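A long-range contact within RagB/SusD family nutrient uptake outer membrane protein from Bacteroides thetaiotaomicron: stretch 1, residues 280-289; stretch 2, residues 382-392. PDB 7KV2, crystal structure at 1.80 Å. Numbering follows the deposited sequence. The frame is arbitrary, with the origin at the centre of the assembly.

Stretch 1, residues 280-289: KDDNAVRDWG
Stretch 2 382-392: TGNNKDQKSSS

Two irregular segments, neither helix nor strand, pack side by side and run in the same direction, with CA–CA register Asp-282 to Asp-387 (4.8 Å), Ala-284 to Gln-388 (4.7 Å), Val-285 to Ser-390 (4.8 Å) and Asp-287 to Ser-391 (5.4 Å); 571 Å² is buried. Lys-280 (phi/psi -137/151) makes no contact. Asp-281 (-98/-23; chi1 69°, p) is buried and points toward stretch 2, where overlapping type I turns, Gly-383 to Lys-386 and Asn-385 to Gln-388, present backbone amides. Asp-387 N donates to Asp-281 OD2 (3.1 Å, 165°), whereas Lys-386 N, 3.0 Å from the same OD2, is poorly angled and instead bonds Gly-383 O. One water donates to both Asp-281 OD2 (2.7 Å) and Gly-383 O (2.8 Å). The carboxylate of Asp-387 (m) nevertheless lies close, its OD2 4.0 Å from Asp-281 OD2.

A type II turn, with Asp-282 at -61/108 and Asn-283 at 53/33, is closed by Ala-284 N to Asp-281 O (3.0 Å). That carbonyl also receives a CA-H...O contact from Gln-388 CA (3.1 Å to Asp-281 O). The CA-to-CB bonds of Asp-282 and Asn-283 both point away, although the end of Asp-282 comes nearer; Asn-283 N donates to Asp-387 O (2.9 Å). Ala-284 (-78/138) then accepts a nearly linear bond, Lys-389 N to Ala-284 O (2.9 Å, 174°).

Beyond this, no further hydrogen bond crosses between the stretches. Val-285 (-130/28; m) places CG1 3.9 Å from Lys-389 CB, the last modelled atom of that side chain. Arg-286 (-64/142; t) sends its extended end away. Asp-287 (-151/167; chi1 -144°) brings OD1 3.4 Å from Ser-391 CB; its OD2 approaches Ser-390 OG (3.1 Å) without hydrogen-bond geometry. Finally, Trp-288 (-51/-47; chi1 -47°, m; chi2 108°) meets Ser-391 obliquely, CZ2 to OG 3.5 Å, while Gly-289 stands clear.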

# COMPACT_ATOMS: atom_id res chain seq x y z
N LYS A 280 12.13 -10.64 -0.29
CA LYS A 280 12.72 -11.86 -0.91
C LYS A 280 12.62 -13.07 0.04
O LYS A 280 12.66 -12.87 1.26
CB LYS A 280 14.18 -11.57 -1.29
CG LYS A 280 15.06 -11.34 -0.07
CD LYS A 280 16.55 -11.50 -0.29
CE LYS A 280 17.26 -11.84 1.01
NZ LYS A 280 18.71 -11.59 0.89
N ASP A 281 12.54 -14.28 -0.50
CA ASP A 281 12.71 -15.51 0.33
C ASP A 281 14.15 -16.05 0.20
O ASP A 281 14.51 -16.83 1.06
CB ASP A 281 11.71 -16.61 -0.00
CG ASP A 281 11.90 -17.27 -1.36
OD1 ASP A 281 12.24 -16.53 -2.31
OD2 ASP A 281 11.70 -18.52 -1.44
N ASP A 282 14.88 -15.74 -0.88
CA ASP A 282 16.19 -16.37 -1.21
C ASP A 282 17.19 -16.06 -0.08
O ASP A 282 17.61 -14.90 0.00
CB ASP A 282 16.69 -15.91 -2.58
CG ASP A 282 17.91 -16.66 -3.10
OD1 ASP A 282 18.15 -17.80 -2.63
OD2 ASP A 282 18.60 -16.11 -3.98
N ASN A 283 17.55 -17.07 0.74
CA ASN A 283 18.43 -16.96 1.95
C ASN A 283 17.90 -15.86 2.90
O ASN A 283 18.72 -15.17 3.58
CB ASN A 283 19.90 -16.76 1.57
CG ASN A 283 20.47 -17.90 0.74
OD1 ASN A 283 21.16 -17.66 -0.25
ND2 ASN A 283 20.18 -19.13 1.14
N ALA A 284 16.58 -15.66 2.97
CA ALA A 284 15.96 -14.59 3.79
C ALA A 284 15.95 -15.06 5.26
O ALA A 284 15.67 -16.28 5.51
CB ALA A 284 14.58 -14.26 3.27
N VAL A 285 16.27 -14.16 6.21
CA VAL A 285 16.44 -14.54 7.64
C VAL A 285 15.63 -13.59 8.56
O VAL A 285 16.00 -13.42 9.74
CB VAL A 285 17.94 -14.62 8.02
CG1 VAL A 285 18.63 -15.72 7.25
CG2 VAL A 285 18.67 -13.30 7.82
N ARG A 286 14.51 -13.02 8.06
CA ARG A 286 13.58 -12.24 8.92
C ARG A 286 13.00 -13.23 9.94
O ARG A 286 12.75 -14.41 9.57
CB ARG A 286 12.52 -11.50 8.11
CG ARG A 286 11.70 -10.51 8.92
CD ARG A 286 10.55 -9.92 8.15
NE ARG A 286 10.06 -8.64 8.69
CZ ARG A 286 9.24 -7.80 8.05
NH1 ARG A 286 8.80 -8.12 6.84
NH2 ARG A 286 8.90 -6.64 8.60
N ASP A 287 12.83 -12.79 11.19
CA ASP A 287 12.49 -13.68 12.33
C ASP A 287 11.69 -12.89 13.37
O ASP A 287 11.68 -11.64 13.31
CB ASP A 287 13.75 -14.26 13.00
CG ASP A 287 13.59 -15.68 13.51
OD1 ASP A 287 12.46 -16.23 13.44
OD2 ASP A 287 14.61 -16.25 13.95
N TRP A 288 11.09 -13.62 14.32
CA TRP A 288 10.32 -13.03 15.45
C TRP A 288 11.19 -11.98 16.13
O TRP A 288 10.69 -10.85 16.35
CB TRP A 288 9.90 -14.15 16.41
CG TRP A 288 9.32 -15.30 15.66
CD1 TRP A 288 9.88 -16.53 15.44
CD2 TRP A 288 8.09 -15.27 14.90
NE1 TRP A 288 9.06 -17.29 14.65
CE2 TRP A 288 7.95 -16.55 14.31
CE3 TRP A 288 7.07 -14.32 14.72
CZ2 TRP A 288 6.84 -16.89 13.54
CZ3 TRP A 288 5.98 -14.65 13.94
CH2 TRP A 288 5.87 -15.92 13.37
N GLY A 289 12.45 -12.35 16.39
CA GLY A 289 13.47 -11.53 17.07
C GLY A 289 14.24 -10.61 16.13
O GLY A 289 14.88 -9.71 16.67
N THR A 382 2.39 -22.04 -2.44
CA THR A 382 3.42 -23.08 -2.19
C THR A 382 4.69 -22.78 -3.01
O THR A 382 4.58 -22.61 -4.24
CB THR A 382 2.85 -24.46 -2.53
OG1 THR A 382 1.57 -24.58 -1.93
CG2 THR A 382 3.78 -25.59 -2.13
N GLY A 383 5.85 -22.72 -2.36
CA GLY A 383 7.12 -22.42 -3.03
C GLY A 383 7.59 -20.98 -2.83
O GLY A 383 8.81 -20.76 -2.99
N ASN A 384 6.71 -20.03 -2.46
CA ASN A 384 7.06 -18.57 -2.40
C ASN A 384 7.86 -18.24 -1.12
O ASN A 384 8.22 -17.05 -0.89
CB ASN A 384 5.82 -17.70 -2.62
CG ASN A 384 5.52 -17.46 -4.09
OD1 ASN A 384 6.36 -17.76 -4.96
ND2 ASN A 384 4.37 -16.87 -4.37
N ASN A 385 8.12 -19.22 -0.26
CA ASN A 385 9.05 -19.03 0.90
C ASN A 385 10.10 -20.15 0.92
O ASN A 385 10.68 -20.37 2.01
CB ASN A 385 8.28 -18.95 2.23
CG ASN A 385 7.48 -20.21 2.52
OD1 ASN A 385 7.41 -21.12 1.69
ND2 ASN A 385 6.82 -20.21 3.66
N LYS A 386 10.29 -20.90 -0.18
CA LYS A 386 10.92 -22.25 -0.12
C LYS A 386 12.43 -22.12 0.16
O LYS A 386 12.99 -23.13 0.63
CB LYS A 386 10.64 -23.10 -1.37
CG LYS A 386 11.34 -22.68 -2.65
CD LYS A 386 11.12 -23.67 -3.78
CE LYS A 386 12.12 -23.52 -4.90
NZ LYS A 386 11.76 -22.40 -5.79
N ASP A 387 13.05 -20.96 -0.12
CA ASP A 387 14.53 -20.75 0.01
C ASP A 387 14.89 -19.95 1.27
O ASP A 387 16.06 -19.53 1.39
CB ASP A 387 15.09 -20.07 -1.24
CG ASP A 387 14.98 -20.96 -2.46
OD1 ASP A 387 15.29 -22.17 -2.34
OD2 ASP A 387 14.53 -20.45 -3.50
N GLN A 388 13.94 -19.72 2.18
CA GLN A 388 14.22 -18.91 3.40
C GLN A 388 15.01 -19.79 4.40
O GLN A 388 14.92 -21.05 4.31
CB GLN A 388 12.91 -18.31 3.93
CG GLN A 388 11.98 -19.35 4.53
CD GLN A 388 12.25 -19.52 6.01
OE1 GLN A 388 12.62 -18.56 6.70
NE2 GLN A 388 12.02 -20.75 6.48
N LYS A 389 15.77 -19.16 5.31
CA LYS A 389 16.76 -19.84 6.20
C LYS A 389 16.42 -19.59 7.68
O LYS A 389 17.31 -19.85 8.54
CB LYS A 389 18.18 -19.34 5.87
N SER A 390 15.18 -19.12 7.97
CA SER A 390 14.71 -18.72 9.33
C SER A 390 13.22 -19.11 9.55
O SER A 390 12.88 -20.31 9.40
CB SER A 390 15.00 -17.24 9.53
OG SER A 390 14.86 -16.87 10.90
N SER A 391 12.36 -18.18 9.94
CA SER A 391 10.91 -18.40 10.15
C SER A 391 10.19 -18.33 8.80
O SER A 391 10.14 -17.20 8.24
CB SER A 391 10.32 -17.39 11.10
OG SER A 391 8.96 -17.12 10.75
N SER A 392 9.64 -19.45 8.33
CA SER A 392 8.88 -19.59 7.06
C SER A 392 7.73 -18.56 7.04
O SER A 392 7.44 -18.02 5.93
CB SER A 392 8.37 -21.01 6.86
OG SER A 392 7.28 -21.31 7.72
O HOH W 1 10.83 -19.14 -3.94